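Local coordinates for polysaccharide biosynthesis protein CapD (Bacillus thuringiensis HD-771, PDB 6BWC) that probably acts on UDP-N-acetylglucosamine as an NADP-binding nucleotide-sugar dehydratase of the short-chain dehydrogenase superfamily, in the biosynthesis of CMP-pseudaminic acid for flagellin glycosylation, at residues T18-E30 / L207-K219. The protein carries 2 engineered substitutions. Sequence-based numbering, arbitrary orientation.
Sequences TIGKSILSNVLQE and LNQATMLTIEAMK. With NAP (NADP nicotinamide-adenine-dinucleotide phosphate), chain N.
Helices 18-29 and 207-219 are closest where the CA atoms of I23 and T211 lie 5.6 Å apart; their axes come within 9.3 Å and cross at -64°. T211 points into this crossing: with CG2 anti to its backbone N and OG1 beside that N, the methyl lies against I23 N (3.4 Å) and CG1, while OG1 takes a weak hydrogen bond from S22 OG. L207 CD1 extends to T18 CG2 at 3.6 Å and reaches I19 CG1 beside A210. Farther along, I215 CD1 lies against N26 CB (3.5 Å), with V27 CG2 and I23 CG2 more loosely beside it. N26 turns its amide back to its own helix, where ND2 bonds to S22 O from above the carbonyl plane. At the far end K219 reaches across to E30, its NZ 2.9 Å from OE2 in a salt bridge whose hydrogen bond is weak; E30 OE1 is held by F5 N. The contact illustrates how a Rossmann-type dinucleotide-binding helix, whose T18 and I19 amides bind the NADP diphosphate, lies beside another helix on the same sheet: I23 and T214 rest on F83 of strand 81-84, and I19 and T214 on F169 of strand 163-169.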
ATOM      1  N   THR C  18     -19.404   4.984  24.440  1.00 18.88           N
ATOM      2  CA  THR C  18     -19.889   4.875  25.810  1.00 18.99           C
ATOM      3  C   THR C  18     -18.758   4.942  26.846  1.00 19.23           C
ATOM      4  O   THR C  18     -18.791   5.763  27.788  1.00 18.62           O
ATOM      5  CB  THR C  18     -20.688   3.570  25.990  1.00 19.28           C
ATOM      6  OG1 THR C  18     -21.885   3.645  25.216  1.00 19.63           O
ATOM      7  CG2 THR C  18     -21.042   3.295  27.472  1.00 19.28           C
ATOM      8  N   ILE C  19     -17.764   4.084  26.659  1.00 19.11           N
ATOM      9  CA  ILE C  19     -16.672   3.974  27.614  1.00 19.70           C
ATOM     10  C   ILE C  19     -15.623   5.074  27.412  1.00 19.75           C
ATOM     11  O   ILE C  19     -15.049   5.579  28.385  1.00 19.95           O
ATOM     12  CB  ILE C  19     -16.091   2.548  27.597  1.00 19.98           C
ATOM     13  CG1 ILE C  19     -17.115   1.606  28.248  1.00 19.71           C
ATOM     14  CG2 ILE C  19     -14.758   2.478  28.336  1.00 20.44           C
ATOM     15  CD1 ILE C  19     -16.965   0.158  27.891  1.00 19.95           C
ATOM     16  N   GLY C  20     -15.402   5.463  26.162  1.00 19.98           N
ATOM     17  CA  GLY C  20     -14.485   6.550  25.843  1.00 19.82           C
ATOM     18  C   GLY C  20     -14.889   7.922  26.350  1.00 20.15           C
ATOM     19  O   GLY C  20     -14.023   8.676  26.781  1.00 19.38           O
ATOM     20  N   LYS C  21     -16.182   8.252  26.282  1.00 21.07           N
ATOM     21  CA  LYS C  21     -16.692   9.474  26.907  1.00 23.18           C
ATOM     22  C   LYS C  21     -16.561   9.438  28.426  1.00 23.81           C
ATOM     23  O   LYS C  21     -16.053  10.396  29.026  1.00 24.94           O
ATOM     24  CB  LYS C  21     -18.158   9.741  26.583  1.00 25.49           C
ATOM     25  CG  LYS C  21     -18.427  10.401  25.234  1.00 28.24           C
ATOM     26  CD  LYS C  21     -19.706  11.256  25.261  1.00 30.46           C
ATOM     27  CE  LYS C  21     -20.991  10.479  25.558  1.00 31.52           C
ATOM     28  NZ  LYS C  21     -21.894  11.258  26.459  1.00 31.26           N
ATOM     29  N   SER C  22     -17.012   8.359  29.063  1.00 22.73           N
ATOM     30  CA  SER C  22     -16.920   8.294  30.529  1.00 22.41           C
ATOM     31  C   SER C  22     -15.462   8.484  30.997  1.00 22.73           C
ATOM     32  O   SER C  22     -15.212   9.309  31.874  1.00 22.27           O
ATOM     33  CB  SER C  22     -17.526   7.004  31.104  1.00 21.83           C
ATOM     34  OG  SER C  22     -18.089   7.244  32.385  1.00 20.42           O
ATOM     35  N   ILE C  23     -14.512   7.771  30.376  1.00 22.55           N
ATOM     36  CA  ILE C  23     -13.067   8.010  30.634  1.00 22.89           C
ATOM     37  C   ILE C  23     -12.666   9.495  30.462  1.00 23.34           C
ATOM     38  O   ILE C  23     -11.914  10.025  31.279  1.00 23.55           O
ATOM     39  CB  ILE C  23     -12.142   7.156  29.726  1.00 22.13           C
ATOM     40  CG1 ILE C  23     -12.283   5.660  30.051  1.00 22.26           C
ATOM     41  CG2 ILE C  23     -10.671   7.576  29.890  1.00 21.43           C
ATOM     42  CD1 ILE C  23     -11.723   4.736  28.981  1.00 22.44           C
ATOM     43  N   LEU C  24     -13.151  10.128  29.386  1.00 23.35           N
ATOM     44  CA  LEU C  24     -12.876  11.544  29.069  1.00 22.65           C
ATOM     45  C   LEU C  24     -13.186  12.464  30.221  1.00 22.65           C
ATOM     46  O   LEU C  24     -12.323  13.233  30.647  1.00 22.38           O
ATOM     47  CB  LEU C  24     -13.691  12.002  27.844  1.00 22.04           C
ATOM     48  CG  LEU C  24     -13.683  13.474  27.454  1.00 21.02           C
ATOM     49  CD1 LEU C  24     -12.255  14.003  27.458  1.00 21.45           C
ATOM     50  CD2 LEU C  24     -14.325  13.663  26.089  1.00 20.34           C
ATOM     51  N   SER C  25     -14.422  12.390  30.707  1.00 22.28           N
ATOM     52  CA  SER C  25     -14.851  13.243  31.804  1.00 22.82           C
ATOM     53  C   SER C  25     -14.139  12.887  33.124  1.00 23.27           C
ATOM     54  O   SER C  25     -13.873  13.767  33.937  1.00 24.79           O
ATOM     55  CB  SER C  25     -16.372  13.213  31.957  1.00 22.49           C
ATOM     56  OG  SER C  25     -16.848  11.885  31.971  1.00 23.28           O
ATOM     57  N   ASN C  26     -13.779  11.626  33.328  1.00 23.24           N
ATOM     58  CA  ASN C  26     -13.101  11.253  34.571  1.00 23.83           C
ATOM     59  C   ASN C  26     -11.686  11.769  34.540  1.00 23.01           C
ATOM     60  O   ASN C  26     -11.241  12.360  35.510  1.00 23.16           O
ATOM     61  CB  ASN C  26     -13.159   9.740  34.851  1.00 25.11           C
ATOM     62  CG  ASN C  26     -14.524   9.287  35.431  1.00 26.24           C
ATOM     63  OD1 ASN C  26     -14.583   8.727  36.523  1.00 27.74           O
ATOM     64  ND2 ASN C  26     -15.617   9.521  34.691  1.00 26.39           N
ATOM     65  N   VAL C  27     -11.012  11.591  33.404  1.00 22.11           N
ATOM     66  CA  VAL C  27      -9.665  12.131  33.190  1.00 21.90           C
ATOM     67  C   VAL C  27      -9.670  13.653  33.252  1.00 21.48           C
ATOM     68  O   VAL C  27      -8.706  14.243  33.696  1.00 20.21           O
ATOM     69  CB  VAL C  27      -9.010  11.605  31.864  1.00 22.24           C
ATOM     70  CG1 VAL C  27      -7.883  12.508  31.343  1.00 22.37           C
ATOM     71  CG2 VAL C  27      -8.469  10.196  32.051  1.00 21.63           C
ATOM     72  N   LEU C  28     -10.755  14.275  32.815  1.00 23.02           N
ATOM     73  CA  LEU C  28     -10.857  15.744  32.821  1.00 24.76           C
ATOM     74  C   LEU C  28     -10.849  16.382  34.219  1.00 26.22           C
ATOM     75  O   LEU C  28     -10.385  17.509  34.365  1.00 25.94           O
ATOM     76  CB  LEU C  28     -12.084  16.235  32.009  1.00 24.77           C
ATOM     77  CG  LEU C  28     -11.918  16.404  30.481  1.00 24.54           C
ATOM     78  CD1 LEU C  28     -13.238  16.733  29.798  1.00 24.15           C
ATOM     79  CD2 LEU C  28     -10.892  17.469  30.121  1.00 24.92           C
ATOM     80  N   GLN C  29     -11.344  15.678  35.234  1.00 28.48           N
ATOM     81  CA  GLN C  29     -11.343  16.217  36.603  1.00 30.19           C
ATOM     82  C   GLN C  29      -9.977  16.181  37.302  1.00 28.27           C
ATOM     83  O   GLN C  29      -9.781  16.922  38.267  1.00 29.29           O
ATOM     84  CB  GLN C  29     -12.423  15.554  37.464  1.00 34.01           C
ATOM     85  CG  GLN C  29     -13.790  16.201  37.276  1.00 38.41           C
ATOM     86  CD  GLN C  29     -14.937  15.291  37.674  1.00 46.10           C
ATOM     87  OE1 GLN C  29     -14.749  14.308  38.410  1.00 51.81           O
ATOM     88  NE2 GLN C  29     -16.144  15.610  37.185  1.00 49.09           N
ATOM     89  N   GLU C  30      -9.039  15.355  36.835  1.00 25.20           N
ATOM     90  CA  GLU C  30      -7.639  15.478  37.281  1.00 24.30           C
ATOM     91  C   GLU C  30      -6.842  16.591  36.564  1.00 24.66           C
ATOM     92  O   GLU C  30      -5.666  16.829  36.864  1.00 23.57           O
ATOM     93  CB  GLU C  30      -6.916  14.150  37.150  1.00 23.55           C
ATOM     94  CG  GLU C  30      -7.340  13.143  38.200  1.00 22.51           C
ATOM     95  CD  GLU C  30      -6.824  11.758  37.906  1.00 21.56           C
ATOM     96  OE1 GLU C  30      -5.708  11.643  37.361  1.00 21.71           O
ATOM     97  OE2 GLU C  30      -7.533  10.790  38.220  1.00 20.34           O
ATOM     98  N   LEU C 207     -21.001   1.390  34.058  1.00 19.15           N
ATOM     99  CA  LEU C 207     -20.148   2.257  33.267  1.00 18.97           C
ATOM    100  C   LEU C 207     -18.971   2.716  34.095  1.00 19.21           C
ATOM    101  O   LEU C 207     -17.868   2.763  33.578  1.00 18.74           O
ATOM    102  CB  LEU C 207     -20.955   3.448  32.777  1.00 19.04           C
ATOM    103  CG  LEU C 207     -20.319   4.494  31.880  1.00 19.28           C
ATOM    104  CD1 LEU C 207     -19.544   3.859  30.742  1.00 19.46           C
ATOM    105  CD2 LEU C 207     -21.419   5.395  31.326  1.00 19.42           C
ATOM    106  N   ASN C 208     -19.214   3.014  35.382  1.00 20.17           N
ATOM    107  CA  ASN C 208     -18.167   3.484  36.330  1.00 21.07           C
ATOM    108  C   ASN C 208     -17.229   2.387  36.765  1.00 20.16           C
ATOM    109  O   ASN C 208     -16.061   2.627  37.005  1.00 20.81           O
ATOM    110  CB  ASN C 208     -18.760   4.087  37.620  1.00 22.01           C
ATOM    111  CG  ASN C 208     -19.616   5.304  37.359  1.00 23.28           C
ATOM    112  OD1 ASN C 208     -20.831   5.188  37.228  1.00 26.01           O
ATOM    113  ND2 ASN C 208     -18.994   6.464  37.251  1.00 23.76           N
ATOM    114  N   GLN C 209     -17.763   1.195  36.951  1.00 19.23           N
ATOM    115  CA  GLN C 209     -16.926   0.016  37.126  1.00 18.80           C
ATOM    116  C   GLN C 209     -15.940  -0.149  35.932  1.00 18.20           C
ATOM    117  O   GLN C 209     -14.741  -0.359  36.127  1.00 17.36           O
ATOM    118  CB  GLN C 209     -17.825  -1.223  37.326  1.00 18.71           C
ATOM    119  CG  GLN C 209     -18.421  -1.306  38.738  1.00 18.55           C
ATOM    120  CD  GLN C 209     -19.227  -2.575  39.015  1.00 18.19           C
ATOM    121  OE1 GLN C 209     -20.120  -2.962  38.262  1.00 17.75           O
ATOM    122  NE2 GLN C 209     -18.908  -3.225  40.112  1.00 18.23           N
ATOM    123  N   ALA C 210     -16.464  -0.002  34.714  1.00 18.08           N
ATOM    124  CA  ALA C 210     -15.676  -0.081  33.476  1.00 17.62           C
ATOM    125  C   ALA C 210     -14.689   1.055  33.379  1.00 16.83           C
ATOM    126  O   ALA C 210     -13.518   0.838  33.137  1.00 16.76           O
ATOM    127  CB  ALA C 210     -16.587  -0.096  32.246  1.00 17.72           C
ATOM    128  N   THR C 211     -15.173   2.265  33.570  1.00 17.15           N
ATOM    129  CA  THR C 211     -14.310   3.450  33.577  1.00 17.78           C
ATOM    130  C   THR C 211     -13.141   3.370  34.612  1.00 18.28           C
ATOM    131  O   THR C 211     -11.973   3.611  34.247  1.00 18.43           O
ATOM    132  CB  THR C 211     -15.144   4.734  33.808  1.00 17.21           C
ATOM    133  OG1 THR C 211     -16.415   4.613  33.163  1.00 16.93           O
ATOM    134  CG2 THR C 211     -14.436   5.948  33.254  1.00 17.11           C
ATOM    135  N   MET C 212     -13.453   3.013  35.864  1.00 18.67           N
ATOM    136  CA  MET C 212     -12.456   2.966  36.940  1.00 19.56           C
ATOM    137  C   MET C 212     -11.470   1.842  36.763  1.00 18.91           C
ATOM    138  O   MET C 212     -10.291   1.999  37.074  1.00 18.61           O
ATOM    139  CB  MET C 212     -13.105   2.858  38.326  1.00 21.41           C
ATOM    140  CG  MET C 212     -13.821   4.112  38.798  1.00 23.75           C
ATOM    141  SD  MET C 212     -12.938   5.658  38.453  1.00 29.11           S
ATOM    142  CE  MET C 212     -11.364   5.313  39.281  1.00 28.27           C
ATOM    143  N   LEU C 213     -11.950   0.711  36.268  1.00 18.91           N
ATOM    144  CA  LEU C 213     -11.078  -0.420  35.947  1.00 18.88           C
ATOM    145  C   LEU C 213      -9.968   0.035  35.009  1.00 18.39           C
ATOM    146  O   LEU C 213      -8.791  -0.139  35.309  1.00 17.06           O
ATOM    147  CB  LEU C 213     -11.895  -1.562  35.316  1.00 19.47           C
ATOM    148  CG  LEU C 213     -11.139  -2.860  34.979  1.00 20.83           C
ATOM    149  CD1 LEU C 213     -10.484  -3.440  36.234  1.00 21.07           C
ATOM    150  CD2 LEU C 213     -12.002  -3.925  34.284  1.00 21.26           C
ATOM    151  N   THR C 214     -10.369   0.656  33.895  1.00 19.04           N
ATOM    152  CA  THR C 214      -9.438   1.133  32.863  1.00 20.05           C
ATOM    153  C   THR C 214      -8.475   2.215  33.386  1.00 20.21           C
ATOM    154  O   THR C 214      -7.246   2.071  33.280  1.00 19.85           O
ATOM    155  CB  THR C 214     -10.182   1.680  31.614  1.00 21.16           C
ATOM    156  OG1 THR C 214     -11.381   0.928  31.356  1.00 20.98           O
ATOM    157  CG2 THR C 214      -9.274   1.615  30.374  1.00 21.34           C
ATOM    158  N   ILE C 215      -9.035   3.274  33.966  1.00 20.20           N
ATOM    159  CA  ILE C 215      -8.230   4.328  34.594  1.00 20.30           C
ATOM    160  C   ILE C 215      -7.225   3.781  35.656  1.00 22.01           C
ATOM    161  O   ILE C 215      -6.046   4.178  35.634  1.00 21.69           O
ATOM    162  CB  ILE C 215      -9.142   5.465  35.123  1.00 18.92           C
ATOM    163  CG1 ILE C 215      -9.575   6.344  33.963  1.00 17.57           C
ATOM    164  CG2 ILE C 215      -8.436   6.330  36.154  1.00 19.25           C
ATOM    165  CD1 ILE C 215     -10.766   7.217  34.265  1.00 17.21           C
ATOM    166  N   GLU C 216      -7.665   2.878  36.551  1.00 24.37           N
ATOM    167  CA  GLU C 216      -6.734   2.218  37.538  1.00 26.07           C
ATOM    168  C   GLU C 216      -5.576   1.502  36.868  1.00 25.90           C
ATOM    169  O   GLU C 216      -4.414   1.710  37.220  1.00 26.04           O
ATOM    170  CB  GLU C 216      -7.433   1.197  38.448  1.00 26.54           C
ATOM    171  CG  GLU C 216      -7.499   1.634  39.898  1.00 28.55           C
ATOM    172  CD  GLU C 216      -6.238   1.305  40.691  1.00 29.70           C
ATOM    173  OE1 GLU C 216      -5.859   0.119  40.721  1.00 31.03           O
ATOM    174  OE2 GLU C 216      -5.648   2.214  41.323  1.00 30.08           O
ATOM    175  N   ALA C 217      -5.914   0.660  35.898  1.00 25.46           N
ATOM    176  CA  ALA C 217      -4.911  -0.063  35.128  1.00 25.26           C
ATOM    177  C   ALA C 217      -3.973   0.888  34.391  1.00 24.52           C
ATOM    178  O   ALA C 217      -2.827   0.552  34.172  1.00 24.40           O
ATOM    179  CB  ALA C 217      -5.577  -1.027  34.157  1.00 25.54           C
ATOM    180  N   MET C 218      -4.468   2.065  34.001  1.00 24.17           N
ATOM    181  CA  MET C 218      -3.605   3.125  33.440  1.00 23.01           C
ATOM    182  C   MET C 218      -2.516   3.548  34.440  1.00 23.43           C
ATOM    183  O   MET C 218      -1.350   3.664  34.082  1.00 21.89           O
ATOM    184  CB  MET C 218      -4.432   4.360  33.069  1.00 22.09           C
ATOM    185  CG  MET C 218      -4.137   4.952  31.707  1.00 21.77           C
ATOM    186  SD  MET C 218      -2.513   4.736  30.964  1.00 20.09           S
ATOM    187  CE  MET C 218      -3.064   4.889  29.277  1.00 20.88           C
ATOM    188  N   LYS C 219      -2.936   3.756  35.692  1.00 24.45           N
ATOM    189  CA  LYS C 219      -2.084   4.254  36.769  1.00 24.84           C
ATOM    190  C   LYS C 219      -1.157   3.205  37.359  1.00 25.96           C
ATOM    191  O   LYS C 219      -0.011   3.503  37.660  1.00 25.26           O
ATOM    192  CB  LYS C 219      -2.958   4.807  37.902  1.00 25.19           C
ATOM    193  CG  LYS C 219      -3.744   6.075  37.578  1.00 25.33           C
ATOM    194  CD  LYS C 219      -5.177   6.006  38.106  1.00 26.67           C
ATOM    195  CE  LYS C 219      -5.556   7.166  39.016  1.00 27.85           C
ATOM    196  NZ  LYS C 219      -5.882   8.429  38.295  1.00 28.27           N
TER
HETATM  197  PA  NAP N 400     -18.808   2.140  21.371  1.00 11.89           P
HETATM  198  O1A NAP N 400     -19.819   2.973  22.107  1.00 11.76           O
HETATM  199  O2A NAP N 400     -19.247   1.558  20.071  1.00 11.61           O
HETATM  200  O5B NAP N 400     -17.465   2.970  21.157  1.00 12.48           O
HETATM  201  C5B NAP N 400     -16.650   2.717  20.010  1.00 13.55           C
HETATM  202  C4B NAP N 400     -15.721   3.905  19.778  1.00 14.05           C
HETATM  203  O4B NAP N 400     -14.739   3.651  18.776  1.00 14.10           O
HETATM  204  C3B NAP N 400     -16.506   5.080  19.263  1.00 14.55           C
HETATM  205  O3B NAP N 400     -15.824   6.221  19.776  1.00 14.51           O
HETATM  206  C2B NAP N 400     -16.391   4.942  17.767  1.00 15.21           C
HETATM  207  O2B NAP N 400     -16.705   6.185  17.176  1.00 16.97           O
HETATM  208  C1B NAP N 400     -14.940   4.480  17.624  1.00 14.74           C
HETATM  209  N9A NAP N 400     -14.503   3.694  16.419  1.00 14.66           N
HETATM  210  C8A NAP N 400     -15.065   2.605  15.819  1.00 14.92           C
HETATM  211  N7A NAP N 400     -14.323   2.161  14.748  1.00 14.59           N
HETATM  212  C5A NAP N 400     -13.256   2.975  14.661  1.00 14.59           C
HETATM  213  C6A NAP N 400     -12.065   3.125  13.789  1.00 14.46           C
HETATM  214  N6A NAP N 400     -11.831   2.299  12.759  1.00 14.61           N
HETATM  215  N1A NAP N 400     -11.195   4.115  14.050  1.00 14.28           N
HETATM  216  C2A NAP N 400     -11.371   4.980  15.064  1.00 14.38           C
HETATM  217  N3A NAP N 400     -12.425   4.918  15.893  1.00 14.44           N
HETATM  218  C4A NAP N 400     -13.381   3.965  15.755  1.00 14.58           C
HETATM  219  O3  NAP N 400     -18.211   0.951  22.284  1.00 11.95           O
HETATM  220  PN  NAP N 400     -18.062   0.909  23.898  1.00 11.96           P
HETATM  221  O1N NAP N 400     -17.640   2.257  24.465  1.00 12.34           O
HETATM  222  O2N NAP N 400     -19.239   0.176  24.464  1.00 11.96           O
HETATM  223  O5D NAP N 400     -16.879  -0.140  24.069  1.00 12.19           O
HETATM  224  C5D NAP N 400     -15.551   0.321  24.035  1.00 12.66           C
HETATM  225  C4D NAP N 400     -14.587  -0.860  24.083  1.00 13.08           C
HETATM  226  O4D NAP N 400     -15.007  -1.727  25.146  1.00 13.12           O
HETATM  227  C3D NAP N 400     -14.452  -1.737  22.825  1.00 13.12           C
HETATM  228  O3D NAP N 400     -13.061  -1.942  22.563  1.00 13.01           O
HETATM  229  C2D NAP N 400     -15.119  -3.046  23.175  1.00 13.32           C
HETATM  230  O2D NAP N 400     -14.485  -4.172  22.558  1.00 13.21           O
HETATM  231  C1D NAP N 400     -14.964  -3.086  24.695  1.00 13.49           C
HETATM  232  N1N NAP N 400     -15.985  -3.869  25.403  1.00 13.68           N
HETATM  233  C2N NAP N 400     -17.221  -3.355  25.506  1.00 14.03           C
HETATM  234  C3N NAP N 400     -18.261  -4.000  26.152  1.00 13.84           C
HETATM  235  C7N NAP N 400     -19.639  -3.441  26.235  1.00 14.26           C
HETATM  236  O7N NAP N 400     -20.534  -4.169  26.669  1.00 14.63           O
HETATM  237  N7N NAP N 400     -19.920  -2.201  25.828  1.00 14.44           N
HETATM  238  C4N NAP N 400     -17.995  -5.307  26.804  1.00 14.01           C
HETATM  239  C5N NAP N 400     -16.618  -5.779  26.622  1.00 13.95           C
HETATM  240  C6N NAP N 400     -15.659  -5.038  25.953  1.00 13.68           C
HETATM  241  P2B NAP N 400     -17.073   6.307  15.611  1.00 20.64           P
HETATM  242  O1X NAP N 400     -17.608   7.726  15.600  1.00 20.66           O
HETATM  243  O2X NAP N 400     -15.758   6.219  14.865  1.00 19.86           O
HETATM  244  O3X NAP N 400     -18.079   5.177  15.290  1.00 20.55           O